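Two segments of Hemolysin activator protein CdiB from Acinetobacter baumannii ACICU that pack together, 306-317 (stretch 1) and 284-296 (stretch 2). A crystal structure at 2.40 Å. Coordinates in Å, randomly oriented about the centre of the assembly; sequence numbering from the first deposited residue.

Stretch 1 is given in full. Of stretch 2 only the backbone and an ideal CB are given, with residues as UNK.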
ATOM      1  N   VAL A 306      23.996  17.299  33.319  1.00 67.52           N
ATOM      2  CA  VAL A 306      24.470  16.358  32.309  1.00 71.78           C
ATOM      3  C   VAL A 306      23.337  16.160  31.311  1.00 63.21           C
ATOM      4  O   VAL A 306      22.378  15.426  31.580  1.00 70.22           O
ATOM      5  CB  VAL A 306      24.917  15.028  32.921  1.00 60.60           C
ATOM      6  CG1 VAL A 306      25.263  14.028  31.828  1.00 66.38           C
ATOM      7  CG2 VAL A 306      26.104  15.251  33.839  1.00 64.89           C
ATOM      8  N   ILE A 307      23.443  16.807  30.153  1.00 60.00           N
ATOM      9  CA  ILE A 307      22.412  16.760  29.121  1.00 59.03           C
ATOM     10  C   ILE A 307      23.008  16.133  27.870  1.00 47.91           C
ATOM     11  O   ILE A 307      23.998  16.638  27.326  1.00 60.18           O
ATOM     12  CB  ILE A 307      21.850  18.155  28.808  1.00 63.55           C
ATOM     13  CG1 ILE A 307      21.356  18.836  30.087  1.00 68.46           C
ATOM     14  CG2 ILE A 307      20.738  18.056  27.774  1.00 53.91           C
ATOM     15  CD1 ILE A 307      20.318  18.038  30.843  1.00 66.77           C
ATOM     16  N   TYR A 308      22.408  15.036  27.418  1.00 45.21           N
ATOM     17  CA  TYR A 308      22.725  14.443  26.126  1.00 54.32           C
ATOM     18  C   TYR A 308      21.695  14.908  25.107  1.00 60.29           C
ATOM     19  O   TYR A 308      20.488  14.751  25.322  1.00 53.32           O
ATOM     20  CB  TYR A 308      22.728  12.917  26.202  1.00 47.74           C
ATOM     21  CG  TYR A 308      23.817  12.328  27.064  1.00 45.65           C
ATOM     22  CD1 TYR A 308      25.066  12.032  26.532  1.00 51.94           C
ATOM     23  CD2 TYR A 308      23.592  12.047  28.405  1.00 61.14           C
ATOM     24  CE1 TYR A 308      26.065  11.483  27.315  1.00 64.80           C
ATOM     25  CE2 TYR A 308      24.585  11.500  29.197  1.00 65.93           C
ATOM     26  CZ  TYR A 308      25.819  11.220  28.647  1.00 69.08           C
ATOM     27  OH  TYR A 308      26.808  10.677  29.434  1.00 67.04           O
ATOM     28  N   HIS A 309      22.169  15.480  24.003  1.00 49.92           N
ATOM     29  CA  HIS A 309      21.292  15.982  22.957  1.00 52.24           C
ATOM     30  C   HIS A 309      21.935  15.746  21.600  1.00 58.85           C
ATOM     31  O   HIS A 309      23.161  15.686  21.480  1.00 52.57           O
ATOM     32  CB  HIS A 309      20.981  17.476  23.147  1.00 36.78           C
ATOM     33  CG  HIS A 309      22.194  18.355  23.165  1.00 52.09           C
ATOM     34  ND1 HIS A 309      22.452  19.288  22.184  1.00 51.41           N
ATOM     35  CD2 HIS A 309      23.216  18.449  24.050  1.00 55.09           C
ATOM     36  CE1 HIS A 309      23.579  19.919  22.464  1.00 48.34           C
ATOM     37  NE2 HIS A 309      24.063  19.427  23.590  1.00 64.62           N
ATOM     38  N   GLY A 310      21.096  15.611  20.577  1.00 56.57           N
ATOM     39  CA  GLY A 310      21.596  15.382  19.233  1.00 59.26           C
ATOM     40  C   GLY A 310      20.491  15.517  18.210  1.00 59.03           C
ATOM     41  O   GLY A 310      19.303  15.555  18.540  1.00 44.89           O
ATOM     42  N   ASN A 311      20.909  15.588  16.950  1.00 44.24           N
ATOM     43  CA  ASN A 311      20.003  15.774  15.830  1.00 52.98           C
ATOM     44  C   ASN A 311      20.204  14.664  14.807  1.00 51.59           C
ATOM     45  O   ASN A 311      21.245  14.003  14.769  1.00 58.69           O
ATOM     46  CB  ASN A 311      20.216  17.146  15.177  1.00 43.40           C
ATOM     47  CG  ASN A 311      21.673  17.418  14.862  1.00 62.33           C
ATOM     48  OD1 ASN A 311      22.395  17.998  15.674  1.00 61.66           O
ATOM     49  ND2 ASN A 311      22.115  16.996  13.681  1.00 57.45           N
ATOM     50  N   SER A 312      19.186  14.465  13.972  1.00 51.34           N
ATOM     51  CA  SER A 312      19.228  13.437  12.942  1.00 49.57           C
ATOM     52  C   SER A 312      18.364  13.879  11.771  1.00 53.04           C
ATOM     53  O   SER A 312      17.241  14.353  11.971  1.00 44.33           O
ATOM     54  CB  SER A 312      18.742  12.090  13.487  1.00 39.63           C
ATOM     55  OG  SER A 312      19.293  11.011  12.756  1.00 62.91           O
ATOM     56  N   GLN A 313      18.893  13.737  10.558  1.00 48.93           N
ATOM     57  CA  GLN A 313      18.178  14.094   9.342  1.00 47.05           C
ATOM     58  C   GLN A 313      18.147  12.892   8.411  1.00 47.49           C
ATOM     59  O   GLN A 313      19.087  12.094   8.375  1.00 37.01           O
ATOM     60  CB  GLN A 313      18.825  15.293   8.621  1.00 30.36           C
ATOM     61  CG  GLN A 313      18.950  16.556   9.461  1.00 49.01           C
ATOM     62  CD  GLN A 313      20.117  16.506  10.434  1.00 65.04           C
ATOM     63  OE1 GLN A 313      19.923  16.414  11.645  1.00 57.95           O
ATOM     64  NE2 GLN A 313      21.335  16.567   9.907  1.00 60.93           N
ATOM     65  N   GLN A 314      17.060  12.770   7.652  1.00 46.11           N
ATOM     66  CA  GLN A 314      16.913  11.676   6.699  1.00 39.96           C
ATOM     67  C   GLN A 314      16.148  12.168   5.482  1.00 47.97           C
ATOM     68  O   GLN A 314      15.065  12.742   5.619  1.00 44.83           O
ATOM     69  CB  GLN A 314      16.192  10.482   7.334  1.00 39.04           C
ATOM     70  CG  GLN A 314      16.223   9.215   6.494  1.00 59.14           C
ATOM     71  CD  GLN A 314      15.791   7.992   7.283  1.00 78.69           C
ATOM     72  OE1 GLN A 314      15.517   8.081   8.482  1.00 74.51           O
ATOM     73  NE2 GLN A 314      15.726   6.844   6.616  1.00 82.63           N
ATOM     74  N   ALA A 315      16.716  11.946   4.300  1.00 52.30           N
ATOM     75  CA  ALA A 315      16.102  12.332   3.037  1.00 34.40           C
ATOM     76  C   ALA A 315      15.896  11.093   2.177  1.00 45.44           C
ATOM     77  O   ALA A 315      16.785  10.241   2.083  1.00 44.88           O
ATOM     78  CB  ALA A 315      16.967  13.354   2.291  1.00 34.93           C
ATOM     79  N   ASN A 316      14.722  10.995   1.550  1.00 39.84           N
ATOM     80  CA  ASN A 316      14.363   9.822   0.762  1.00 40.84           C
ATOM     81  C   ASN A 316      13.749  10.231  -0.565  1.00 37.43           C
ATOM     82  O   ASN A 316      12.961  11.177  -0.631  1.00 43.56           O
ATOM     83  CB  ASN A 316      13.373   8.916   1.504  1.00 37.13           C
ATOM     84  CG  ASN A 316      14.034   8.088   2.583  1.00 55.36           C
ATOM     85  OD1 ASN A 316      14.929   8.558   3.285  1.00 78.40           O
ATOM     86  ND2 ASN A 316      13.600   6.840   2.717  1.00 78.82           N
ATOM     87  N   LEU A 317      14.101   9.493  -1.614  1.00 39.89           N
ATOM     88  CA  LEU A 317      13.493   9.625  -2.931  1.00 48.39           C
ATOM     89  C   LEU A 317      12.961   8.263  -3.355  1.00 48.25           C
ATOM     90  O   LEU A 317      13.685   7.264  -3.291  1.00 42.92           O
ATOM     91  CB  LEU A 317      14.506  10.152  -3.949  1.00 40.82           C
ATOM     92  CG  LEU A 317      14.003  10.481  -5.352  1.00 55.05           C
ATOM     93  CD1 LEU A 317      13.349  11.860  -5.390  1.00 49.59           C
ATOM     94  CD2 LEU A 317      15.146  10.391  -6.344  1.00 52.83           C
ATOM     95  N   UNK A 284       5.949   8.878  -7.879  1.00 40.59           N
ATOM     96  CA  UNK A 284       7.156   9.563  -7.434  1.00 33.86           C
ATOM     97  C   UNK A 284       6.913  10.155  -6.058  1.00 43.04           C
ATOM     98  O   UNK A 284       5.876  10.781  -5.824  1.00 37.74           O
ATOM     99  CB  UNK A 284       7.572  10.650  -8.427  1.00 33.86           C
ATOM    100  N   UNK A 285       7.859   9.962  -5.155  1.00 39.85           N
ATOM    101  CA  UNK A 285       7.728  10.492  -3.813  1.00 35.58           C
ATOM    102  C   UNK A 285       9.068  10.929  -3.271  1.00 44.30           C
ATOM    103  O   UNK A 285      10.117  10.395  -3.637  1.00 37.60           O
ATOM    104  CB  UNK A 285       7.095   9.454  -2.884  1.00 35.58           C
ATOM    105  N   UNK A 286       9.026  11.931  -2.400  1.00 41.73           N
ATOM    106  CA  UNK A 286      10.209  12.279  -1.633  1.00 46.95           C
ATOM    107  C   UNK A 286       9.769  12.713  -0.246  1.00 41.03           C
ATOM    108  O   UNK A 286       8.679  13.256  -0.063  1.00 43.61           O
ATOM    109  CB  UNK A 286      11.019  13.377  -2.325  1.00 46.95           C
ATOM    110  N   UNK A 287      10.619  12.440   0.735  1.00 40.81           N
ATOM    111  CA  UNK A 287      10.313  12.752   2.119  1.00 42.10           C
ATOM    112  C   UNK A 287      11.578  13.219   2.822  1.00 46.28           C
ATOM    113  O   UNK A 287      12.699  12.990   2.359  1.00 39.93           O
ATOM    114  CB  UNK A 287       9.709  11.541   2.833  1.00 42.10           C
ATOM    115  N   UNK A 288      11.378  13.886   3.952  1.00 48.24           N
ATOM    116  CA  UNK A 288      12.476  14.401   4.754  1.00 41.96           C
ATOM    117  C   UNK A 288      12.031  14.390   6.205  1.00 34.47           C
ATOM    118  O   UNK A 288      10.905  14.792   6.512  1.00 40.37           O
ATOM    119  CB  UNK A 288      12.891  15.805   4.308  1.00 41.96           C
ATOM    120  N   UNK A 289      12.904  13.913   7.087  1.00 43.56           N
ATOM    121  CA  UNK A 289      12.616  13.861   8.511  1.00 46.05           C
ATOM    122  C   UNK A 289      13.761  14.503   9.277  1.00 45.61           C
ATOM    123  O   UNK A 289      14.931  14.206   9.019  1.00 43.38           O
ATOM    124  CB  UNK A 289      12.392  12.420   8.974  1.00 46.05           C
ATOM    125  N   UNK A 290      13.419  15.383  10.214  1.00 46.30           N
ATOM    126  CA  UNK A 290      14.376  16.009  11.114  1.00 37.57           C
ATOM    127  C   UNK A 290      13.983  15.645  12.537  1.00 49.12           C
ATOM    128  O   UNK A 290      12.839  15.874  12.945  1.00 49.89           O
ATOM    129  CB  UNK A 290      14.421  17.526  10.920  1.00 37.57           C
ATOM    130  N   UNK A 291      14.920  15.064  13.281  1.00 37.20           N
ATOM    131  CA  UNK A 291      14.647  14.571  14.624  1.00 50.55           C
ATOM    132  C   UNK A 291      15.653  15.159  15.601  1.00 51.12           C
ATOM    133  O   UNK A 291      16.860  15.143  15.342  1.00 47.14           O
ATOM    134  CB  UNK A 291      14.689  13.042  14.663  1.00 50.55           C
ATOM    135  N   UNK A 292      15.155  15.677  16.721  1.00 51.45           N
ATOM    136  CA  UNK A 292      15.994  16.256  17.760  1.00 48.41           C
ATOM    137  C   UNK A 292      15.549  15.742  19.119  1.00 48.54           C
ATOM    138  O   UNK A 292      14.372  15.436  19.331  1.00 50.53           O
ATOM    139  CB  UNK A 292      15.942  17.785  17.717  1.00 48.41           C
ATOM    140  N   UNK A 293      16.507  15.639  20.038  1.00 40.76           N
ATOM    141  CA  UNK A 293      16.210  15.173  21.383  1.00 52.20           C
ATOM    142  C   UNK A 293      17.087  15.906  22.386  1.00 52.49           C
ATOM    143  O   UNK A 293      18.130  16.469  22.041  1.00 42.87           O
ATOM    144  CB  UNK A 293      16.413  13.660  21.493  1.00 52.20           C
ATOM    145  N   UNK A 294      16.637  15.899  23.640  1.00 60.98           N
ATOM    146  CA  UNK A 294      17.430  16.312  24.790  1.00 49.68           C
ATOM    147  C   UNK A 294      17.151  15.334  25.920  1.00 51.84           C
ATOM    148  O   UNK A 294      15.994  14.985  26.170  1.00 63.24           O
ATOM    149  CB  UNK A 294      17.112  17.749  25.207  1.00 49.68           C
ATOM    150  N   UNK A 295      18.205  14.889  26.596  1.00 58.30           N
ATOM    151  CA  UNK A 295      18.068  13.850  27.607  1.00 71.80           C
ATOM    152  C   UNK A 295      18.935  14.166  28.818  1.00 68.94           C
ATOM    153  O   UNK A 295      20.093  14.572  28.679  1.00 58.28           O
ATOM    154  CB  UNK A 295      18.440  12.484  27.028  1.00 71.80           C
ATOM    155  N   UNK A 296      18.369  13.956  30.002  1.00 59.16           N
ATOM    156  CA  UNK A 296      19.010  14.263  31.261  1.00 77.63           C
ATOM    157  C   UNK A 296      18.128  15.132  32.129  1.00 97.03           C
ATOM    158  O   UNK A 296      17.011  15.497  31.766  1.00 97.67           O
ATOM    159  CB  UNK A 296      20.356  14.950  31.020  1.00 77.63           C
TER

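The two segments are neighbouring antiparallel strands, so side chains of stretch 2 alternate between the face bearing His 309, Asn 311 and Gln 313 and the face bearing Tyr 308, Ser 312 and Gln 314. Backbone hydrogen bonds run the length of the pair, and they do not depend on side-chain identity.

Positions 284 and 285 have no stretch 1 atom near their CB atoms, so the geometry asks for little; they are Leu 284 and Gly 285.

At 286 the CB lies beside Leu 317, which favours something apolar. Phe 286 fits: its CB is 4.1 Å from Leu 317 CD1, while the ring leads away onto the surface.

Position 287 pairs with Asn 316, its N donating to Asn 316 O at 3.0 Å. A small or polar residue would suit; Ser 287 places OG 3.4 Å from Asn 316 CB.

Position 288 faces little Ala 315, which leaves space for a long or broad side chain whose far end can come near Gln 313. Tyr 288 uses it, its OH 3.8 Å from Gln 313 CG.

At 289, opposite Gln 314, many polar or medium-sized residues would do. Asn 289 is deposited, and its amide is satisfied elsewhere in the structure.

Position 290 lies beside Gln 313, so a polar or charged group is natural. Asp 290 brings OD2 to 3.8 Å from Gln 313 CG and 2.9 Å from Tyr 288 OH.

At 291 the CB sits on the same face as Ser 312, and many sizes would suit. Tyr 291 puts its CB 4.3 Å from Ser 312 CB, and its ring leads away.

Position 292 pairs with Asn 311, whose end turns away, so a flexible polar chain is one option. Gln 292 sets CG 3.9 Å from Asn 311 CB.

Opposite 293 stands Gly 310, whose lack of a side chain leaves a bare patch of backbone that a flat ring can cover. Tyr 293 does so with chi1 in p: Gly 310 N and His 309 C lie over one face of its ring.

At 294 the CB is near His 309 CB and Ile 307 CG2, so a side chain with aliphatic carbons fits. Arg 294 offers CG, 3.9 Å from His 309 CB, before its extended chain continues onto the surface.

At 295 the CB lies 3.5 Å from Tyr 308 O, and polar or apolar chains would serve. Gln 295 packs CB 4.4 Å from Tyr 308 CB.

At 296 phi is 127° and psi 180°, and a CB would fall 2.2 Å from Val 306 O. Only glycine is suitable, and Gly 296 is found.

Stretch 2 (284-296) LGFSYNDYQYRQG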
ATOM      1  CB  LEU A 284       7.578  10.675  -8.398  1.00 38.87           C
ATOM      2  CG  LEU A 284       8.140  10.310  -9.770  1.00 54.59           C
ATOM      3  CD1 LEU A 284       7.067   9.743 -10.681  1.00 59.59           C
ATOM      4  CD2 LEU A 284       8.789  11.533 -10.399  1.00 51.57           C
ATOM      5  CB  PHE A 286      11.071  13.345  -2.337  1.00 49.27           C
ATOM      6  CG  PHE A 286      10.624  14.762  -2.123  1.00 48.84           C
ATOM      7  CD1 PHE A 286      10.977  15.454  -0.972  1.00 66.74           C
ATOM      8  CD2 PHE A 286       9.909  15.430  -3.103  1.00 64.42           C
ATOM      9  CE1 PHE A 286      10.580  16.762  -0.781  1.00 70.32           C
ATOM     10  CE2 PHE A 286       9.516  16.744  -2.923  1.00 58.92           C
ATOM     11  CZ  PHE A 286       9.849  17.410  -1.757  1.00 72.17           C
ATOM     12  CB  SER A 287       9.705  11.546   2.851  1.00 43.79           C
ATOM     13  OG  SER A 287      10.453  10.369   2.612  1.00 56.42           O
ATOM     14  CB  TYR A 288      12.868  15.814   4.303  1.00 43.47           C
ATOM     15  CG  TYR A 288      13.791  16.562   5.245  1.00 49.45           C
ATOM     16  CD1 TYR A 288      15.170  16.424   5.162  1.00 51.57           C
ATOM     17  CD2 TYR A 288      13.278  17.428   6.203  1.00 41.26           C
ATOM     18  CE1 TYR A 288      16.012  17.120   6.016  1.00 50.36           C
ATOM     19  CE2 TYR A 288      14.107  18.125   7.059  1.00 49.37           C
ATOM     20  CZ  TYR A 288      15.474  17.966   6.962  1.00 55.91           C
ATOM     21  OH  TYR A 288      16.301  18.659   7.815  1.00 71.62           O
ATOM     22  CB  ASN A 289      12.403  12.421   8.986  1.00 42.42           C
ATOM     23  CG  ASN A 289      12.152  12.336  10.477  1.00 62.91           C
ATOM     24  OD1 ASN A 289      12.920  11.720  11.215  1.00 66.69           O
ATOM     25  ND2 ASN A 289      11.080  12.976  10.933  1.00 58.10           N
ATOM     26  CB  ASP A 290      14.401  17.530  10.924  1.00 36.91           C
ATOM     27  CG  ASP A 290      15.673  18.173  11.460  1.00 77.45           C
ATOM     28  OD1 ASP A 290      16.068  17.873  12.607  1.00 77.73           O
ATOM     29  OD2 ASP A 290      16.281  18.982  10.727  1.00 89.74           O
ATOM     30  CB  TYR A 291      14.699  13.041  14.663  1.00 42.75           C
ATOM     31  CG  TYR A 291      14.499  12.459  16.040  1.00 43.81           C
ATOM     32  CD1 TYR A 291      13.252  12.481  16.649  1.00 45.21           C
ATOM     33  CD2 TYR A 291      15.555  11.881  16.729  1.00 50.09           C
ATOM     34  CE1 TYR A 291      13.065  11.950  17.910  1.00 54.48           C
ATOM     35  CE2 TYR A 291      15.378  11.347  17.988  1.00 50.75           C
ATOM     36  CZ  TYR A 291      14.133  11.383  18.575  1.00 54.02           C
ATOM     37  OH  TYR A 291      13.956  10.850  19.831  1.00 59.68           O
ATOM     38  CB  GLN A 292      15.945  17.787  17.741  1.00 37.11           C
ATOM     39  CG  GLN A 292      16.868  18.413  16.714  1.00 58.26           C
ATOM     40  CD  GLN A 292      16.213  19.547  15.951  1.00 78.26           C
ATOM     41  OE1 GLN A 292      14.990  19.694  15.964  1.00 87.38           O
ATOM     42  NE2 GLN A 292      17.024  20.351  15.272  1.00 69.78           N
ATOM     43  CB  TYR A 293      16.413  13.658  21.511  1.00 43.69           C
ATOM     44  CG  TYR A 293      17.861  13.239  21.413  1.00 67.95           C
ATOM     45  CD1 TYR A 293      18.440  12.962  20.181  1.00 55.61           C
ATOM     46  CD2 TYR A 293      18.653  13.129  22.551  1.00 54.84           C
ATOM     47  CE1 TYR A 293      19.765  12.585  20.085  1.00 60.08           C
ATOM     48  CE2 TYR A 293      19.978  12.754  22.464  1.00 58.00           C
ATOM     49  CZ  TYR A 293      20.529  12.484  21.229  1.00 67.35           C
ATOM     50  OH  TYR A 293      21.848  12.106  21.135  1.00 75.17           O
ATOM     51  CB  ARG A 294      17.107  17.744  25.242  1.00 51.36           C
ATOM     52  CG  ARG A 294      17.497  18.829  24.251  1.00 58.39           C
ATOM     53  CD  ARG A 294      17.082  20.209  24.750  1.00 86.45           C
ATOM     54  NE  ARG A 294      17.338  21.258  23.764  1.00115.54           N
ATOM     55  CZ  ARG A 294      16.995  22.535  23.919  1.00107.90           C
ATOM     56  NH1 ARG A 294      16.375  22.927  25.025  1.00105.41           N
ATOM     57  NH2 ARG A 294      17.268  23.419  22.967  1.00109.97           N
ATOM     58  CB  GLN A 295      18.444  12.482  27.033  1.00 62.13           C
ATOM     59  CG  GLN A 295      18.182  11.330  27.973  1.00 72.28           C
ATOM     60  CD  GLN A 295      18.548  10.004  27.354  1.00 82.23           C
ATOM     61  OE1 GLN A 295      19.262   9.202  27.955  1.00 95.25           O
ATOM     62  NE2 GLN A 295      18.060   9.763  26.143  1.00 84.52           N
TER
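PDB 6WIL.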